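Local coordinates for beta-ketoacyl-[acyl-carrier-protein] synthase III (Pseudomonas aeruginosa, PDB 2X3E), which probably starts bacterial fatty acid synthesis by condensing an acetyl group from acetyl-CoA with malonyl-ACP to give acetoacetyl-ACP, at residues A[110-115]-A[280-285]; A[135-140]-A[159-164]; A[186-191]-A[312-317]. The protein carries 1 engineered substitution. All blocks are in the same frame, centred on the assembly; numbering follows the deposited sequence.

Contact 1 (A[110-115]-A[280-285]); sequences AAATGF and NTVAAS. Engineered in segment 110-115: Ala-112 (natural residue Cys).
Val-282 lays one methyl over the peptide that joins Ala-111 to Ala-112, where two matching turns of the thiolase fold meet at the predicted active site. With CG1 anti to its backbone N (chi1 -168°), Val-282 brings that methyl 3.7 Å from both Ala-111 C and Ala-112 N. Ala-112 is an engineered substitution for the natural cysteine; its CB lies 4.2 Å from Val-282 CG1, and on another side it touches His-250, also a predicted active-site residue. Ala-111 and Val-282 both have positive phi and strongly negative psi, and each kinks the chain just ahead of a core helix, 114-127 or 285-295.

No hydrogen bond crosses between the segments; the fit is made by small groups. Ala-283 CB lies 3.9 Å from Ala-111 O and faces Gly-114, which has no side chain to keep it off. Phe-115 touches with its CB, 3.5 Å from Ala-283 O, while CG, anti to the backbone N, carries the ring away toward Ile-286, Pro-287 and Leu-136.

The predicted catalytic Asn-280 forms an Asx turn and donates through ND2 to Ala-252 O. Its side-chain carbonyl meets the Val-282 amide almost end-on: Val-282 N to Asn-280 OD1 is 2.9 Å, with 154° at the hydrogen.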
loop_
_atom_site.group_PDB
_atom_site.type_symbol
_atom_site.label_atom_id
_atom_site.label_comp_id
_atom_site.label_asym_id
_atom_site.label_seq_id
_atom_site.Cartn_x
_atom_site.Cartn_y
_atom_site.Cartn_z
ATOM N N ALA A 110 -1.469 -5.576 -3.228
ATOM C CA ALA A 110 -2.105 -6.051 -4.458
ATOM C C ALA A 110 -1.838 -7.545 -4.660
ATOM O O ALA A 110 -1.725 -8.021 -5.788
ATOM C CB ALA A 110 -1.626 -5.245 -5.670
ATOM N N ALA A 111 -1.733 -8.277 -3.549
ATOM C CA ALA A 111 -1.655 -9.729 -3.577
ATOM C C ALA A 111 -0.551 -10.220 -4.517
ATOM O O ALA A 111 0.572 -9.714 -4.467
ATOM C CB ALA A 111 -3.025 -10.317 -3.953
ATOM N N ALA A 112 -0.867 -11.184 -5.375
ATOM C CA ALA A 112 0.129 -11.777 -6.265
ATOM C C ALA A 112 0.535 -10.834 -7.416
ATOM O O ALA A 112 1.499 -11.119 -8.135
ATOM C CB ALA A 112 -0.377 -13.115 -6.806
ATOM N N THR A 113 -0.195 -9.727 -7.587
ATOM C CA THR A 113 0.177 -8.668 -8.536
ATOM C C THR A 113 0.960 -7.521 -7.875
ATOM O O THR A 113 1.219 -6.496 -8.503
ATOM C CB THR A 113 -1.083 -8.080 -9.229
ATOM O OG1 THR A 113 -2.023 -9.129 -9.499
ATOM C CG2 THR A 113 -0.710 -7.370 -10.533
ATOM N N GLY A 114 1.341 -7.701 -6.613
ATOM C CA GLY A 114 2.008 -6.660 -5.838
ATOM C C GLY A 114 3.299 -6.122 -6.430
ATOM O O GLY A 114 3.558 -4.929 -6.351
ATOM N N PHE A 115 4.116 -6.987 -7.016
ATOM C CA PHE A 115 5.393 -6.538 -7.580
ATOM C C PHE A 115 5.192 -5.671 -8.837
ATOM O O PHE A 115 5.888 -4.656 -9.017
ATOM C CB PHE A 115 6.310 -7.722 -7.868
ATOM C CG PHE A 115 7.724 -7.322 -8.187
ATOM C CD1 PHE A 115 8.578 -6.903 -7.181
ATOM C CD2 PHE A 115 8.194 -7.355 -9.497
ATOM C CE1 PHE A 115 9.880 -6.522 -7.469
ATOM C CE2 PHE A 115 9.491 -6.980 -9.793
ATOM C CZ PHE A 115 10.339 -6.566 -8.776
ATOM N N ASN A 280 5.034 -21.065 -4.694
ATOM C CA ASN A 280 4.349 -19.816 -5.004
ATOM C C ASN A 280 4.566 -18.864 -3.837
ATOM O O ASN A 280 4.037 -19.088 -2.751
ATOM C CB ASN A 280 2.855 -20.097 -5.220
ATOM C CG ASN A 280 2.038 -18.843 -5.499
ATOM O OD1 ASN A 280 2.421 -17.739 -5.130
ATOM N ND2 ASN A 280 0.882 -19.024 -6.133
ATOM N N THR A 281 5.363 -17.823 -4.062
ATOM C CA THR A 281 5.734 -16.871 -3.013
ATOM C C THR A 281 5.006 -15.522 -3.149
ATOM O O THR A 281 5.426 -14.522 -2.554
ATOM C CB THR A 281 7.258 -16.646 -3.000
ATOM O OG1 THR A 281 7.684 -16.137 -4.269
ATOM C CG2 THR A 281 7.998 -17.950 -2.709
ATOM N N VAL A 282 3.911 -15.504 -3.915
ATOM C CA VAL A 282 3.026 -14.325 -4.018
ATOM C C VAL A 282 3.804 -13.086 -4.492
ATOM O O VAL A 282 4.397 -13.139 -5.568
ATOM C CB VAL A 282 2.218 -14.103 -2.705
ATOM C CG1 VAL A 282 1.099 -13.087 -2.913
ATOM C CG2 VAL A 282 1.620 -15.410 -2.228
ATOM N N ALA A 283 3.858 -11.996 -3.727
ATOM C CA ALA A 283 4.496 -10.768 -4.230
ATOM C C ALA A 283 5.990 -10.956 -4.557
ATOM O O ALA A 283 6.529 -10.259 -5.414
ATOM C CB ALA A 283 4.280 -9.582 -3.251
ATOM N N ALA A 284 6.641 -11.916 -3.901
ATOM C CA ALA A 284 8.058 -12.220 -4.152
ATOM C C ALA A 284 8.331 -13.023 -5.434
ATOM O O ALA A 284 9.491 -13.151 -5.846
ATOM C CB ALA A 284 8.649 -12.963 -2.954
ATOM N N SER A 285 7.289 -13.560 -6.071
ATOM C CA SER A 285 7.481 -14.601 -7.093
ATOM C C SER A 285 8.259 -14.121 -8.315
ATOM O O SER A 285 9.176 -14.807 -8.783
ATOM C CB SER A 285 6.139 -15.209 -7.514
ATOM O OG SER A 285 5.343 -14.288 -8.242
#

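Contact 2 (A[135-140]-A[159-164]); sequences LLVGVD and DGAGAV
Asp-140 OD1 is gripped by three groups, the hydroxyls of Thr-80 and Thr-82 and the backbone N of Ser-81, at the end of a strand in the mixed five-stranded sheet of the thiolase fold. The same residue pairs through its backbone with Gly-160, so its fixed carboxylate sits beside the antiparallel ladder of 135-140 and 159-164. Asp-140 N to Gly-160 O and Gly-160 N to Asp-140 O are both 3.2 Å. Farther along, the ladder tightens: Leu-136 N to Val-164 O measures 2.9 Å and is nearly straight. The Gly-138 and Gly-162 pair is lopsided, since Gly-138 N reaches Gly-162 O at 2.8 Å with a bent angle of 136°, against 170° for the bond coming back.

Val-137, Val-139, Ala-161 and Ala-163 line one face, toward helix 53-68. Val-137 sets CG2 alongside Ala-163 CB at 3.8 Å and turns CG1 across to Ala-161. Val-139 is rotated differently, with CG1 between its backbone N and carbonyl carbon (chi1 55°); this sends CG2 across the strands to 3.5 Å from Gly-160 O, and also against Ala-161 CB.

The opposite face carries Leu-136 and Val-164, packed on Phe-115 of helix 114-127, then Gly-138, Gly-160 and Gly-162, which have no side chain there and let Ala-284 CB rest on the carbonyls of Gly-138 and Gly-160; Asp-140 ends the row. Asp-159, next to Gly-160, sends OD2 to Ser-143 OG and Ala-48 N. At the other end Leu-136 CB and Val-164 CG2 meet at 4.0 Å, the latter methyl also 3.9 Å from Leu-136 O.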
loop_
_atom_site.group_PDB
_atom_site.type_symbol
_atom_site.label_atom_id
_atom_site.label_comp_id
_atom_site.label_asym_id
_atom_site.label_seq_id
_atom_site.Cartn_x
_atom_site.Cartn_y
_atom_site.Cartn_z
ATOM N N LEU A 135 14.045 1.465 -3.593
ATOM C CA LEU A 135 13.951 0.028 -3.436
ATOM C C LEU A 135 12.486 -0.379 -3.526
ATOM O O LEU A 135 11.620 0.229 -2.881
ATOM C CB LEU A 135 14.508 -0.407 -2.072
ATOM C CG LEU A 135 16.004 -0.709 -2.005
ATOM C CD1 LEU A 135 16.513 -0.632 -0.568
ATOM C CD2 LEU A 135 16.292 -2.101 -2.598
ATOM N N LEU A 136 12.213 -1.403 -4.326
ATOM C CA LEU A 136 10.930 -2.098 -4.299
ATOM C C LEU A 136 11.199 -3.534 -3.875
ATOM O O LEU A 136 11.997 -4.226 -4.508
ATOM C CB LEU A 136 10.259 -2.089 -5.670
ATOM C CG LEU A 136 9.011 -2.974 -5.790
ATOM C CD1 LEU A 136 7.911 -2.457 -4.876
ATOM C CD2 LEU A 136 8.546 -3.026 -7.248
ATOM N N VAL A 137 10.548 -3.973 -2.800
ATOM C CA VAL A 137 10.678 -5.349 -2.335
ATOM C C VAL A 137 9.335 -6.053 -2.437
ATOM O O VAL A 137 8.362 -5.629 -1.811
ATOM C CB VAL A 137 11.143 -5.431 -0.865
ATOM C CG1 VAL A 137 11.391 -6.894 -0.460
ATOM C CG2 VAL A 137 12.392 -4.582 -0.633
ATOM N N GLY A 138 9.285 -7.096 -3.258
ATOM C CA GLY A 138 8.170 -8.037 -3.253
ATOM C C GLY A 138 8.455 -9.090 -2.201
ATOM O O GLY A 138 9.437 -9.809 -2.306
ATOM N N VAL A 139 7.618 -9.154 -1.169
ATOM C CA VAL A 139 7.827 -10.080 -0.059
ATOM C C VAL A 139 6.501 -10.599 0.467
ATOM O O VAL A 139 5.556 -9.835 0.645
ATOM C CB VAL A 139 8.610 -9.414 1.106
ATOM C CG1 VAL A 139 7.923 -8.113 1.584
ATOM C CG2 VAL A 139 8.800 -10.394 2.264
ATOM N N ASP A 140 6.440 -11.899 0.719
ATOM C CA ASP A 140 5.292 -12.488 1.378
ATOM C C ASP A 140 5.705 -13.730 2.166
ATOM O O ASP A 140 6.610 -14.468 1.760
ATOM C CB ASP A 140 4.186 -12.813 0.360
ATOM C CG ASP A 140 3.163 -11.686 0.212
ATOM O OD1 ASP A 140 2.639 -11.217 1.239
ATOM O OD2 ASP A 140 2.861 -11.279 -0.934
ATOM N N ASP A 159 7.556 -19.046 1.051
ATOM C CA ASP A 159 7.896 -17.716 1.552
ATOM C C ASP A 159 9.172 -17.194 0.904
ATOM O O ASP A 159 10.024 -17.964 0.453
ATOM C CB ASP A 159 8.118 -17.759 3.071
ATOM C CG ASP A 159 6.910 -18.267 3.835
ATOM O OD1 ASP A 159 5.778 -18.178 3.316
ATOM O OD2 ASP A 159 7.097 -18.744 4.979
ATOM N N GLY A 160 9.327 -15.876 0.891
ATOM C CA GLY A 160 10.535 -15.276 0.347
ATOM C C GLY A 160 10.401 -13.802 0.077
ATOM O O GLY A 160 9.324 -13.220 0.251
ATOM N N ALA A 161 11.514 -13.210 -0.351
ATOM C CA ALA A 161 11.579 -11.802 -0.704
ATOM C C ALA A 161 12.497 -11.617 -1.906
ATOM O O ALA A 161 13.550 -12.250 -1.994
ATOM C CB ALA A 161 12.084 -10.976 0.480
ATOM N N GLY A 162 12.076 -10.752 -2.825
ATOM C CA GLY A 162 12.907 -10.311 -3.932
ATOM C C GLY A 162 12.823 -8.804 -4.062
ATOM O O GLY A 162 11.750 -8.217 -3.894
ATOM N N ALA A 163 13.952 -8.174 -4.369
ATOM C CA ALA A 163 14.028 -6.721 -4.399
ATOM C C ALA A 163 14.761 -6.214 -5.630
ATOM O O ALA A 163 15.698 -6.858 -6.127
ATOM C CB ALA A 163 14.718 -6.219 -3.149
ATOM N N VAL A 164 14.309 -5.064 -6.121
ATOM C CA VAL A 164 15.002 -4.333 -7.165
ATOM C C VAL A 164 15.263 -2.901 -6.720
ATOM O O VAL A 164 14.525 -2.342 -5.897
ATOM C CB VAL A 164 14.208 -4.309 -8.501
ATOM C CG1 VAL A 164 14.154 -5.683 -9.113
ATOM C CG2 VAL A 164 12.795 -3.744 -8.299
#

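Contact 3 (A[186-191]-A[312-317]); sequences GHQFDL and AGLTWG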
loop_
_atom_site.group_PDB
_atom_site.type_symbol
_atom_site.label_atom_id
_atom_site.label_comp_id
_atom_site.label_asym_id
_atom_site.label_seq_id
_atom_site.Cartn_x
_atom_site.Cartn_y
_atom_site.Cartn_z
ATOM N N GLY A 186 -12.908 -6.275 -8.757
ATOM C CA GLY A 186 -13.441 -6.431 -7.417
ATOM C C GLY A 186 -14.753 -7.184 -7.327
ATOM O O GLY A 186 -15.204 -7.506 -6.231
ATOM N N HIS A 187 -15.389 -7.460 -8.462
ATOM C CA HIS A 187 -16.629 -8.242 -8.450
ATOM C C HIS A 187 -16.343 -9.690 -8.038
ATOM O O HIS A 187 -17.212 -10.370 -7.494
ATOM C CB HIS A 187 -17.316 -8.207 -9.818
ATOM C CG HIS A 187 -17.666 -6.828 -10.290
ATOM N ND1 HIS A 187 -18.664 -6.076 -9.710
ATOM C CD2 HIS A 187 -17.170 -6.075 -11.302
ATOM C CE1 HIS A 187 -18.764 -4.918 -10.339
ATOM N NE2 HIS A 187 -17.863 -4.887 -11.304
ATOM N N GLN A 188 -15.123 -10.153 -8.308
ATOM C CA GLN A 188 -14.682 -11.497 -7.930
ATOM C C GLN A 188 -13.731 -11.492 -6.728
ATOM O O GLN A 188 -12.882 -12.380 -6.590
ATOM C CB GLN A 188 -13.995 -12.156 -9.123
ATOM C CG GLN A 188 -14.916 -12.387 -10.315
ATOM C CD GLN A 188 -14.198 -13.112 -11.441
ATOM O OE1 GLN A 188 -14.269 -14.332 -11.540
ATOM N NE2 GLN A 188 -13.461 -12.361 -12.263
ATOM N N PHE A 189 -13.888 -10.505 -5.849
ATOM C CA PHE A 189 -12.996 -10.337 -4.690
ATOM C C PHE A 189 -12.914 -11.556 -3.759
ATOM O O PHE A 189 -11.951 -11.692 -3.005
ATOM C CB PHE A 189 -13.448 -9.138 -3.849
ATOM C CG PHE A 189 -14.647 -9.428 -2.980
ATOM C CD1 PHE A 189 -14.484 -9.769 -1.638
ATOM C CD2 PHE A 189 -15.935 -9.377 -3.503
ATOM C CE1 PHE A 189 -15.583 -10.047 -0.834
ATOM C CE2 PHE A 189 -17.038 -9.641 -2.705
ATOM C CZ PHE A 189 -16.861 -9.981 -1.363
ATOM N N ASP A 190 -13.925 -12.419 -3.801
ATOM C CA ASP A 190 -14.043 -13.538 -2.859
ATOM C C ASP A 190 -13.302 -14.811 -3.288
ATOM O O ASP A 190 -13.248 -15.777 -2.531
ATOM C CB ASP A 190 -15.521 -13.874 -2.634
ATOM C CG ASP A 190 -16.238 -14.238 -3.920
ATOM O OD1 ASP A 190 -16.331 -13.364 -4.816
ATOM O OD2 ASP A 190 -16.711 -15.391 -4.034
ATOM N N LEU A 191 -12.734 -14.828 -4.497
ATOM C CA LEU A 191 -12.099 -16.062 -5.019
ATOM C C LEU A 191 -10.829 -16.499 -4.275
ATOM O O LEU A 191 -10.605 -17.697 -4.082
ATOM C CB LEU A 191 -11.773 -15.934 -6.514
ATOM C CG LEU A 191 -12.883 -16.135 -7.547
ATOM C CD1 LEU A 191 -12.253 -16.205 -8.933
ATOM C CD2 LEU A 191 -13.715 -17.403 -7.277
ATOM N N ALA A 312 -5.221 -12.087 -6.081
ATOM C CA ALA A 312 -6.351 -11.699 -5.264
ATOM C C ALA A 312 -6.716 -10.234 -5.489
ATOM O O ALA A 312 -5.841 -9.399 -5.763
ATOM C CB ALA A 312 -6.051 -11.957 -3.787
ATOM N N GLY A 313 -8.012 -9.939 -5.365
ATOM C CA GLY A 313 -8.545 -8.598 -5.584
ATOM C C GLY A 313 -9.896 -8.609 -6.290
ATOM O O GLY A 313 -10.865 -8.082 -5.756
ATOM N N LEU A 314 -9.988 -9.169 -7.499
ATOM C CA LEU A 314 -8.861 -9.672 -8.280
ATOM C C LEU A 314 -8.024 -8.517 -8.820
ATOM O O LEU A 314 -8.526 -7.400 -8.980
ATOM C CB LEU A 314 -9.366 -10.507 -9.465
ATOM C CG LEU A 314 -10.209 -11.738 -9.121
ATOM C CD1 LEU A 314 -10.699 -12.446 -10.389
ATOM C CD2 LEU A 314 -9.428 -12.695 -8.241
ATOM N N THR A 315 -6.758 -8.806 -9.099
ATOM C CA THR A 315 -5.818 -7.857 -9.691
ATOM C C THR A 315 -5.026 -8.529 -10.801
ATOM O O THR A 315 -4.871 -9.748 -10.816
ATOM C CB THR A 315 -4.792 -7.347 -8.654
ATOM O OG1 THR A 315 -4.194 -8.462 -7.969
ATOM C CG2 THR A 315 -5.453 -6.413 -7.656
ATOM N N TRP A 316 -4.519 -7.719 -11.725
ATOM C CA TRP A 316 -3.597 -8.193 -12.744
ATOM C C TRP A 316 -2.797 -7.024 -13.283
ATOM O O TRP A 316 -3.150 -5.851 -13.076
ATOM C CB TRP A 316 -4.354 -8.854 -13.899
ATOM C CG TRP A 316 -5.255 -7.898 -14.611
ATOM C CD1 TRP A 316 -4.902 -6.988 -15.558
ATOM C CD2 TRP A 316 -6.659 -7.732 -14.393
ATOM N NE1 TRP A 316 -6.005 -6.259 -15.951
ATOM C CE2 TRP A 316 -7.097 -6.701 -15.251
ATOM C CE3 TRP A 316 -7.589 -8.355 -13.554
ATOM C CZ2 TRP A 316 -8.433 -6.286 -15.300
ATOM C CZ3 TRP A 316 -8.914 -7.938 -13.602
ATOM C CH2 TRP A 316 -9.323 -6.920 -14.469
ATOM N N GLY A 317 -1.729 -7.347 -13.996
ATOM C CA GLY A 317 -0.972 -6.334 -14.715
ATOM C C GLY A 317 0.308 -6.866 -15.309
ATOM O O GLY A 317 0.767 -7.954 -14.948
HETATM O O HOH W 1 -9.624 -12.155 -4.328
#
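The turn between the last two strands of the thiolase fold's second sheet, residues 312-314 ahead of strand 315-322, packs here against the loop that follows strand 177-184. The peptide between Gly-313 and Leu-314 is cis, and Gly-313 has backbone angles that leave no room for a CB. A water spans the two segments, donating to Phe-189 O at 2.7 Å and accepting from Gly-313 N at 2.9 Å. Gly-313 also presents its carbonyl to CA-H groups: Gly-313 O is 3.5 Å from Gly-186 CA, almost in line at 171°, and 3.3 Å from Phe-189 CA.

Leu-314 buries more surface than any other residue of the contact. Its CG lies anti to the carbonyl carbon (chi1 -60°), and CD1 enters beside the Gln-188 side chain, 3.5 Å from Gln-188 CB and 3.3 Å from Gln-188 NE2; the two side chains cross obliquely. That amide nitrogen is held from elsewhere, by Gln-221 OE1 of helix 215-237 and Asp-185 OD2, which fixes the flat group over the methyl. Leu-191 adds a lighter touch, its CD1 4.3 Å from Leu-314 CD1.

Of the Phe-189 side chain, CB touches Gly-313 O; the ring turns away from 312-317, to Arg-93 of the second subunit, a cation-pi contact. Next to the cis peptide, Thr-315 OG1 donates to Ala-312 O at 2.9 Å from above the carbonyl plane. Such a turn with a cis peptide after glycine, lying between the active-site region and the dimer interface, belongs to the C-terminal half of FabH-type thiolase folds.

In the fold
Contacts 1 and 2 lie in the core, whereas contact 3 is only partly buried and borders the second subunit. Contact 1 stands between the others, its centre about 9 Å from that of contact 2 and 13 Å from that of contact 3. Ala-283 N meets Asp-140 OD2, a probable hydrogen bond that ties contact 1 to contact 2. Toward contact 3, Thr-113 OG1 and Thr-315 OG1 are 2.7 Å apart, a probable hydrogen bond. Contacts 2 and 3 belong to different sheets and do not touch. Regular backbone bonding joins contact 2, methyl-to-backbone packing joins contact 1, and contact 3 mixes a bridging water and CA-H contacts with the packing of Leu-314.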